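Local coordinates for protein putative aldehyde dehydrogenase (Burkholderia cenocepacia, PDB 4YWE) that probably oxidises aldehydes with NAD or NADP as the electron acceptor, and binds metal ions, at residues A[259-264]-A[444-449]; A[341-346]-A[386-391]; A[126-131]-A[468-473]. All blocks are in the same frame, centred on the assembly; numbering follows the deposited sequence.

Contact 1: A[259-264]-A[444-449]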
loop_
_atom_site.group_PDB
_atom_site.type_symbol
_atom_site.label_atom_id
_atom_site.label_comp_id
_atom_site.label_asym_id
_atom_site.label_seq_id
_atom_site.Cartn_x
_atom_site.Cartn_y
_atom_site.Cartn_z
ATOM N N GLY A 259 4.601 -30.528 -2.782
ATOM C CA GLY A 259 3.374 -30.495 -2.013
ATOM C C GLY A 259 2.519 -31.741 -2.120
ATOM O O GLY A 259 2.792 -32.638 -2.918
ATOM N N LYS A 260 1.479 -31.789 -1.293
ATOM C CA LYS A 260 0.483 -32.850 -1.343
ATOM C C LYS A 260 -0.892 -32.193 -1.335
ATOM O O LYS A 260 -1.719 -32.454 -0.459
ATOM C CB LYS A 260 0.642 -33.810 -0.162
ATOM C CG LYS A 260 -0.006 -35.166 -0.376
ATOM C CD LYS A 260 0.676 -35.923 -1.505
ATOM C CE LYS A 260 -0.093 -37.181 -1.869
ATOM N NZ LYS A 260 0.598 -37.964 -2.929
ATOM N N SER A 261 -1.117 -31.334 -2.324
ATOM C CA SER A 261 -2.285 -30.462 -2.368
ATOM C C SER A 261 -3.598 -31.226 -2.513
ATOM O O SER A 261 -3.748 -32.048 -3.417
ATOM C CB SER A 261 -2.137 -29.461 -3.512
ATOM O OG SER A 261 -0.964 -28.680 -3.347
ATOM N N PRO A 262 -4.555 -30.947 -1.616
ATOM C CA PRO A 262 -5.854 -31.622 -1.578
ATOM C C PRO A 262 -6.973 -30.899 -2.327
ATOM O O PRO A 262 -7.031 -29.667 -2.348
ATOM C CB PRO A 262 -6.162 -31.660 -0.082
ATOM C CG PRO A 262 -5.578 -30.377 0.424
ATOM C CD PRO A 262 -4.359 -30.086 -0.435
ATOM N N GLN A 263 -7.852 -31.684 -2.941
ATOM C CA GLN A 263 -9.108 -31.182 -3.481
ATOM C C GLN A 263 -10.232 -31.577 -2.528
ATOM O O GLN A 263 -10.448 -32.763 -2.283
ATOM C CB GLN A 263 -9.370 -31.747 -4.878
ATOM C CG GLN A 263 -8.310 -31.404 -5.912
ATOM C CD GLN A 263 -8.673 -30.187 -6.738
ATOM O OE1 GLN A 263 -9.397 -29.304 -6.281
ATOM N NE2 GLN A 263 -8.177 -30.140 -7.970
ATOM N N ILE A 264 -10.938 -30.590 -1.988
ATOM C CA ILE A 264 -11.990 -30.854 -1.010
ATOM C C ILE A 264 -13.368 -30.704 -1.648
ATOM O O ILE A 264 -13.762 -29.606 -2.040
ATOM C CB ILE A 264 -11.850 -29.933 0.214
ATOM C CG1 ILE A 264 -10.420 -29.977 0.753
ATOM C CG2 ILE A 264 -12.842 -30.332 1.297
ATOM C CD1 ILE A 264 -10.135 -28.937 1.817
ATOM N N ASN A 444 -14.056 -23.357 -5.934
ATOM C CA ASN A 444 -14.772 -23.830 -7.118
ATOM C C ASN A 444 -13.941 -23.662 -8.390
ATOM O O ASN A 444 -14.468 -23.394 -9.469
ATOM C CB ASN A 444 -16.118 -23.115 -7.251
ATOM C CG ASN A 444 -17.088 -23.503 -6.149
ATOM O OD1 ASN A 444 -17.058 -24.628 -5.652
ATOM N ND2 ASN A 444 -17.950 -22.572 -5.761
ATOM N N ASN A 445 -12.632 -23.828 -8.234
ATOM C CA ASN A 445 -11.693 -23.878 -9.346
ATOM C C ASN A 445 -10.383 -24.440 -8.808
ATOM O O ASN A 445 -10.319 -24.861 -7.653
ATOM C CB ASN A 445 -11.481 -22.497 -9.976
ATOM C CG ASN A 445 -10.679 -21.564 -9.091
ATOM O OD1 ASN A 445 -9.540 -21.221 -9.405
ATOM N ND2 ASN A 445 -11.276 -21.139 -7.982
ATOM N N TYR A 446 -9.347 -24.454 -9.637
ATOM C CA TYR A 446 -8.037 -24.922 -9.201
ATOM C C TYR A 446 -6.952 -24.418 -10.140
ATOM O O TYR A 446 -6.625 -25.071 -11.129
ATOM C CB TYR A 446 -8.002 -26.449 -9.127
ATOM C CG TYR A 446 -6.857 -26.987 -8.302
ATOM C CD1 TYR A 446 -7.005 -27.211 -6.940
ATOM C CD2 TYR A 446 -5.626 -27.264 -8.882
ATOM C CE1 TYR A 446 -5.964 -27.698 -6.179
ATOM C CE2 TYR A 446 -4.579 -27.754 -8.130
ATOM C CZ TYR A 446 -4.754 -27.967 -6.779
ATOM O OH TYR A 446 -3.715 -28.452 -6.024
ATOM N N GLY A 447 -6.394 -23.256 -9.819
ATOM C CA GLY A 447 -5.428 -22.616 -10.692
ATOM C C GLY A 447 -6.081 -22.182 -11.987
ATOM O O GLY A 447 -6.110 -22.936 -12.961
ATOM N N ALA A 448 -6.614 -20.964 -11.996
ATOM C CA ALA A 448 -7.346 -20.452 -13.149
ATOM C C ALA A 448 -6.458 -20.358 -14.387
ATOM O O ALA A 448 -6.946 -20.421 -15.515
ATOM C CB ALA A 448 -7.951 -19.098 -12.830
ATOM N N GLY A 449 -5.157 -20.208 -14.170
ATOM C CA GLY A 449 -4.205 -20.167 -15.264
ATOM C C GLY A 449 -3.980 -18.779 -15.832
ATOM O O GLY A 449 -4.927 -18.097 -16.222
#

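Contact 2: A[341-346]-A[386-391]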
loop_
_atom_site.group_PDB
_atom_site.type_symbol
_atom_site.label_atom_id
_atom_site.label_comp_id
_atom_site.label_asym_id
_atom_site.label_seq_id
_atom_site.Cartn_x
_atom_site.Cartn_y
_atom_site.Cartn_z
ATOM N N TRP A 341 6.525 -46.083 -9.756
ATOM C CA TRP A 341 6.282 -47.520 -9.681
ATOM C C TRP A 341 6.335 -48.024 -8.243
ATOM O O TRP A 341 5.546 -48.882 -7.848
ATOM C CB TRP A 341 7.300 -48.285 -10.533
ATOM C CG TRP A 341 7.043 -48.212 -12.004
ATOM C CD1 TRP A 341 5.903 -47.785 -12.620
ATOM C CD2 TRP A 341 7.951 -48.581 -13.051
ATOM N NE1 TRP A 341 6.044 -47.865 -13.985
ATOM C CE2 TRP A 341 7.292 -48.350 -14.275
ATOM C CE3 TRP A 341 9.256 -49.082 -13.071
ATOM C CZ2 TRP A 341 7.893 -48.605 -15.506
ATOM C CZ3 TRP A 341 9.852 -49.333 -14.294
ATOM C CH2 TRP A 341 9.171 -49.094 -15.494
ATOM N N ASP A 342 7.272 -47.490 -7.466
ATOM C CA ASP A 342 7.451 -47.915 -6.082
ATOM C C ASP A 342 6.267 -47.496 -5.216
ATOM O O ASP A 342 5.856 -48.233 -4.320
ATOM C CB ASP A 342 8.752 -47.349 -5.511
ATOM C CG ASP A 342 9.980 -47.900 -6.210
ATOM O OD1 ASP A 342 9.848 -48.906 -6.939
ATOM O OD2 ASP A 342 11.077 -47.334 -6.027
ATOM N N PHE A 343 5.725 -46.312 -5.486
ATOM C CA PHE A 343 4.528 -45.849 -4.793
ATOM C C PHE A 343 3.342 -46.762 -5.083
ATOM O O PHE A 343 2.645 -47.202 -4.169
ATOM C CB PHE A 343 4.184 -44.414 -5.200
ATOM C CG PHE A 343 4.868 -43.367 -4.374
ATOM C CD1 PHE A 343 4.352 -42.991 -3.145
ATOM C CD2 PHE A 343 6.018 -42.745 -4.831
ATOM C CE1 PHE A 343 4.975 -42.020 -2.383
ATOM C CE2 PHE A 343 6.646 -41.774 -4.072
ATOM C CZ PHE A 343 6.122 -41.411 -2.848
ATOM N N LEU A 344 3.123 -47.045 -6.364
ATOM C CA LEU A 344 1.987 -47.852 -6.795
ATOM C C LEU A 344 2.098 -49.300 -6.325
ATOM O O LEU A 344 1.095 -49.922 -5.975
ATOM C CB LEU A 344 1.851 -47.804 -8.319
ATOM C CG LEU A 344 1.559 -46.425 -8.916
ATOM C CD1 LEU A 344 1.465 -46.496 -10.432
ATOM C CD2 LEU A 344 0.284 -45.844 -8.323
ATOM N N SER A 345 3.317 -49.832 -6.315
ATOM C CA SER A 345 3.539 -51.212 -5.893
ATOM C C SER A 345 3.350 -51.365 -4.387
ATOM O O SER A 345 2.798 -52.363 -3.923
ATOM C CB SER A 345 4.940 -51.683 -6.296
ATOM O OG SER A 345 5.944 -50.936 -5.633
ATOM N N ASP A 346 3.812 -50.377 -3.626
ATOM C CA ASP A 346 3.631 -50.382 -2.178
ATOM C C ASP A 346 2.154 -50.289 -1.818
ATOM O O ASP A 346 1.689 -50.947 -0.887
ATOM C CB ASP A 346 4.399 -49.230 -1.527
ATOM C CG ASP A 346 5.897 -49.458 -1.516
ATOM O OD1 ASP A 346 6.323 -50.630 -1.577
ATOM O OD2 ASP A 346 6.648 -48.463 -1.440
ATOM N N ALA A 386 -0.546 -40.980 0.762
ATOM C CA ALA A 386 -1.311 -39.777 1.074
ATOM C C ALA A 386 -0.492 -38.762 1.868
ATOM O O ALA A 386 -0.994 -37.698 2.229
ATOM C CB ALA A 386 -2.576 -40.142 1.839
ATOM N N GLN A 387 0.768 -39.091 2.133
ATOM C CA GLN A 387 1.626 -38.233 2.945
ATOM C C GLN A 387 2.806 -37.669 2.157
ATOM O O GLN A 387 3.208 -36.525 2.366
ATOM C CB GLN A 387 2.138 -39.003 4.167
ATOM C CG GLN A 387 1.093 -39.214 5.252
ATOM C CD GLN A 387 0.804 -37.946 6.034
ATOM O OE1 GLN A 387 1.666 -37.078 6.168
ATOM N NE2 GLN A 387 -0.413 -37.832 6.552
ATOM N N GLU A 388 3.358 -38.473 1.252
ATOM C CA GLU A 388 4.545 -38.069 0.502
ATOM C C GLU A 388 4.220 -37.730 -0.950
ATOM O O GLU A 388 3.290 -38.284 -1.537
ATOM C CB GLU A 388 5.609 -39.167 0.557
ATOM C CG GLU A 388 6.078 -39.497 1.968
ATOM C CD GLU A 388 7.191 -40.527 1.990
ATOM O OE1 GLU A 388 7.682 -40.901 0.905
ATOM O OE2 GLU A 388 7.574 -40.964 3.097
ATOM N N GLU A 389 4.999 -36.817 -1.523
ATOM C CA GLU A 389 4.798 -36.389 -2.902
ATOM C C GLU A 389 5.252 -37.466 -3.880
ATOM O O GLU A 389 6.375 -37.959 -3.800
ATOM C CB GLU A 389 5.545 -35.081 -3.174
ATOM C CG GLU A 389 5.286 -34.498 -4.555
ATOM C CD GLU A 389 5.915 -33.130 -4.741
ATOM O OE1 GLU A 389 7.144 -33.005 -4.548
ATOM O OE2 GLU A 389 5.180 -32.177 -5.079
ATOM N N VAL A 390 4.370 -37.824 -4.807
ATOM C CA VAL A 390 4.664 -38.860 -5.788
ATOM C C VAL A 390 5.346 -38.257 -7.013
ATOM O O VAL A 390 6.255 -38.858 -7.588
ATOM C CB VAL A 390 3.381 -39.610 -6.192
ATOM C CG1 VAL A 390 3.679 -40.660 -7.255
ATOM C CG2 VAL A 390 2.738 -40.246 -4.970
ATOM N N PHE A 391 4.907 -37.058 -7.388
ATOM C CA PHE A 391 5.335 -36.399 -8.620
ATOM C C PHE A 391 5.035 -37.290 -9.820
ATOM O O PHE A 391 5.855 -37.449 -10.724
ATOM C CB PHE A 391 6.820 -36.030 -8.568
ATOM C CG PHE A 391 7.091 -34.589 -8.884
ATOM C CD1 PHE A 391 6.586 -33.585 -8.073
ATOM C CD2 PHE A 391 7.846 -34.235 -9.988
ATOM C CE1 PHE A 391 6.828 -32.254 -8.359
ATOM C CE2 PHE A 391 8.092 -32.904 -10.280
ATOM C CZ PHE A 391 7.582 -31.913 -9.464
#

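Contact 3: A[126-131]-A[468-473]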
loop_
_atom_site.group_PDB
_atom_site.type_symbol
_atom_site.label_atom_id
_atom_site.label_comp_id
_atom_site.label_asym_id
_atom_site.label_seq_id
_atom_site.Cartn_x
_atom_site.Cartn_y
_atom_site.Cartn_z
ATOM N N ASP A 126 8.232 0.078 -12.749
ATOM C CA ASP A 126 8.275 1.464 -12.287
ATOM C C ASP A 126 7.120 1.804 -11.349
ATOM O O ASP A 126 6.800 2.975 -11.146
ATOM C CB ASP A 126 8.290 2.431 -13.478
ATOM C CG ASP A 126 7.087 2.268 -14.390
ATOM O OD1 ASP A 126 6.174 1.481 -14.064
ATOM O OD2 ASP A 126 7.053 2.942 -15.442
ATOM N N LYS A 127 6.499 0.777 -10.779
ATOM C CA LYS A 127 5.398 0.979 -9.845
ATOM C C LYS A 127 5.656 0.238 -8.539
ATOM O O LYS A 127 4.759 0.078 -7.709
ATOM C CB LYS A 127 4.079 0.536 -10.477
ATOM C CG LYS A 127 3.748 1.334 -11.729
ATOM C CD LYS A 127 2.603 0.739 -12.508
ATOM C CE LYS A 127 2.540 1.355 -13.892
ATOM N NZ LYS A 127 3.733 1.004 -14.708
ATOM N N LEU A 128 6.893 -0.214 -8.369
ATOM C CA LEU A 128 7.334 -0.795 -7.109
ATOM C C LEU A 128 7.701 0.339 -6.159
ATOM O O LEU A 128 8.799 0.894 -6.232
ATOM C CB LEU A 128 8.520 -1.739 -7.328
ATOM C CG LEU A 128 9.023 -2.515 -6.111
ATOM C CD1 LEU A 128 7.883 -3.279 -5.461
ATOM C CD2 LEU A 128 10.148 -3.459 -6.508
ATOM N N HIS A 129 6.770 0.684 -5.275
ATOM C CA HIS A 129 6.907 1.872 -4.442
ATOM C C HIS A 129 7.468 1.575 -3.058
ATOM O O HIS A 129 7.159 0.547 -2.456
ATOM C CB HIS A 129 5.554 2.570 -4.291
ATOM C CG HIS A 129 4.948 3.006 -5.588
ATOM N ND1 HIS A 129 3.595 3.211 -5.745
ATOM C CD2 HIS A 129 5.514 3.279 -6.789
ATOM C CE1 HIS A 129 3.351 3.589 -6.988
ATOM N NE2 HIS A 129 4.496 3.639 -7.641
ATOM N N GLY A 130 8.291 2.491 -2.559
ATOM C CA GLY A 130 8.686 2.486 -1.165
ATOM C C GLY A 130 7.726 3.366 -0.387
ATOM O O GLY A 130 6.630 3.656 -0.862
ATOM N N GLU A 131 8.128 3.802 0.802
ATOM C CA GLU A 131 7.241 4.608 1.633
ATOM C C GLU A 131 7.934 5.818 2.249
ATOM O O GLU A 131 9.164 5.893 2.303
ATOM C CB GLU A 131 6.634 3.758 2.757
ATOM C CG GLU A 131 5.765 2.599 2.290
ATOM C CD GLU A 131 6.577 1.380 1.897
ATOM O OE1 GLU A 131 7.644 1.154 2.506
ATOM O OE2 GLU A 131 6.152 0.655 0.975
ATOM N N LYS A 468 5.621 -15.232 -8.029
ATOM C CA LYS A 468 4.494 -14.813 -8.870
ATOM C C LYS A 468 3.824 -13.563 -8.294
ATOM O O LYS A 468 4.058 -13.190 -7.142
ATOM C CB LYS A 468 3.447 -15.922 -9.035
ATOM C CG LYS A 468 3.962 -17.242 -9.575
ATOM C CD LYS A 468 2.798 -18.191 -9.816
ATOM C CE LYS A 468 3.263 -19.609 -10.095
ATOM N NZ LYS A 468 2.108 -20.516 -10.349
ATOM N N GLY A 469 2.992 -12.916 -9.103
ATOM C CA GLY A 469 2.283 -11.724 -8.673
ATOM C C GLY A 469 3.187 -10.555 -8.331
ATOM O O GLY A 469 4.408 -10.645 -8.438
ATOM N N PHE A 470 2.578 -9.450 -7.912
ATOM C CA PHE A 470 3.326 -8.254 -7.546
ATOM C C PHE A 470 4.151 -8.497 -6.286
ATOM O O PHE A 470 5.248 -7.959 -6.136
ATOM C CB PHE A 470 2.373 -7.073 -7.338
ATOM C CG PHE A 470 3.052 -5.733 -7.354
ATOM C CD1 PHE A 470 3.642 -5.224 -6.209
ATOM C CD2 PHE A 470 3.098 -4.982 -8.517
ATOM C CE1 PHE A 470 4.269 -3.990 -6.224
ATOM C CE2 PHE A 470 3.722 -3.748 -8.537
ATOM C CZ PHE A 470 4.308 -3.251 -7.390
ATOM N N GLU A 471 3.614 -9.326 -5.393
ATOM C CA GLU A 471 4.242 -9.633 -4.109
ATOM C C GLU A 471 5.670 -10.168 -4.253
ATOM O O GLU A 471 6.494 -10.013 -3.350
ATOM C CB GLU A 471 3.382 -10.647 -3.345
ATOM C CG GLU A 471 3.896 -11.015 -1.959
ATOM C CD GLU A 471 3.602 -9.951 -0.920
ATOM O OE1 GLU A 471 2.917 -8.962 -1.253
ATOM O OE2 GLU A 471 4.054 -10.106 0.234
ATOM N N ALA A 472 5.959 -10.788 -5.392
ATOM C CA ALA A 472 7.258 -11.409 -5.625
ATOM C C ALA A 472 8.387 -10.381 -5.632
ATOM O O ALA A 472 9.523 -10.693 -5.273
ATOM C CB ALA A 472 7.241 -12.183 -6.936
ATOM N N LEU A 473 8.065 -9.156 -6.037
ATOM C CA LEU A 473 9.047 -8.080 -6.114
ATOM C C LEU A 473 9.646 -7.740 -4.749
ATOM O O LEU A 473 10.783 -7.276 -4.665
ATOM C CB LEU A 473 8.416 -6.828 -6.728
ATOM C CG LEU A 473 7.861 -6.966 -8.148
ATOM C CD1 LEU A 473 7.206 -5.670 -8.591
ATOM C CD2 LEU A 473 8.958 -7.375 -9.119
#

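Contact 1: A[259-264]-A[444-449]
Gln263 and Tyr446 mark the closest approach of the two backbones, with their CA atoms 8.5 Å apart, too far for main-chain pairing. Gln263 belongs to strand 261-265, an inner strand of the mixed sheet in the catalytic domain of the aldehyde dehydrogenase fold, whereas Tyr446 sits in the irregular loop after strand 440-443, outermost of this chain's sheet. Beside it, Asn445 ND2 bonds to Ala483 O of a second subunit. Strand 418-422 runs between those two strands in the sheet, and the tyrosine ring bridges the distance. Tyr446 holds its CG anti to the backbone N (chi1 -162°), which aims the ring at strand 261-265. Gln263 starts off to one side, but its chain bends at chi2 (-96°) and brings the carboxamide over one ring face. The amide is tilted 41° from the ring plane. Gln263 NE2 stands 3.3 Å above the plane of the Tyr446 ring, displaced toward the rim. Gln263 OE1 accepts a hydrogen bond from Trp422 NE1, which would fix the amide's rotation, with NE2 on the ring side. The phenol oxygen is held as well, by a hydrogen bond to Ser291 O, while helix 271-283 lends Val277 and Ala281 to the packing around Tyr446. Ser261, whose side chain is about 10 Å from that of the predicted active-site Glu256, approaches the ring edge near its plane, its CB a close 3.1 Å from Tyr446 OH.

Contact 2: A[341-346]-A[386-391]
Phe343 and Val390 carry the apolar part of this helix-to-loop contact in the catalytic domain, where helix 334-349 packs against the loop joining short helix 384-387 to strand 394-400. The central interaction is a CH-pi contact. Val390 CG2 lies 3.8 Å from the centroid of the Phe343 ring, only 14° off the ring normal, and is thus seated squarely over one face. With CG1 of Val390 anti to its backbone N (chi1 178°), the second methyl is also turned to the ring and reaches Phe343 CD2 at 4.0 Å. The two side chains lie antiparallel, alongside one another.

The far end of the ring faces polar atoms. Phe343 CZ is 3.6 Å from Glu389 O, which approaches obliquely and also receives a weak hydrogen bond from Arg339 NH2. Glu388 CB lies 4.1 Å from both CE1 and CZ of Phe343, while the Glu388 carboxylate stands nearly upright to the ring, their planes 83° apart.

Charge interactions converge on Arg384, which lies outside both segments. Its guanidinium makes a cation-pi contact with Phe343 and has a long, weak ion pair with Asp346 OD2. Asp346, three residues further along the helix from Phe343, is a calcium ligand in a crystal structure of this protein, although this chain carries no ion there. Arg384 NE also forms a salt bridge with Glu388 OE1, the carboxylate oxygen that lies 4.1 Å from Phe343 CZ.

Contact 3: A[126-131]-A[468-473]
Leu128 reaches across to Phe470 and Leu473, its CA already 3.9 Å from Phe470 CZ before the side chain begins. From CB the chain turns CG anti to the backbone N (chi1 -175°), directing the fork at CG into the partner segment. One branch, CD1, serves two neighbours: it approaches Phe470 CE1 obliquely at 3.8 Å and lies equally close to Leu473 CB. The other branch, CD2, touches Leu473 CB from a different direction, again at 3.8 Å, so the isobutyl fork straddles that methylene. The contact joins the oligomerisation region of the aldehyde dehydrogenase fold to the segment leading into strand 477-485: residues 130-131 open a strand that pairs antiparallel with a strand of a third subunit, extending the sheet across the interface. On the other side, a type I turn from Gly469 to Ala472 carries Phe470, and a backbone bond from Leu473 N to Phe470 O (3.1 Å) brings the two residues together, with Leu473 CD1 3.9 Å above the centre of the Phe470 ring. Lys127 of a fourth subunit also packs on Phe470. Within the chain, Lys127 O meets the ring at its edge, near the plane, 3.4 Å from Phe470 CZ.

Overall arrangement
The three contacts are concentric along the chain: the segments of contact 3 come first and last, those of contact 1 lie within them, and those of contact 2 innermost. Contacts 1 and 2 share the catalytic domain, with centres about 19 Å apart, and they touch: Gly259 N probably bonds to Glu389 OE2 and Lys260 NZ to Glu388 O, linking the residues just before strand 261-265 to the loop before strand 394-400. Contact 3 stands apart, its centre about 26 Å from that of contact 1, and about 39 Å from that of contact 2, which lies on the opposite side of the chain's centre. Contacts 1 and 3 both lie beside other subunits of the tetramer, whereas no other chain touches contact 2.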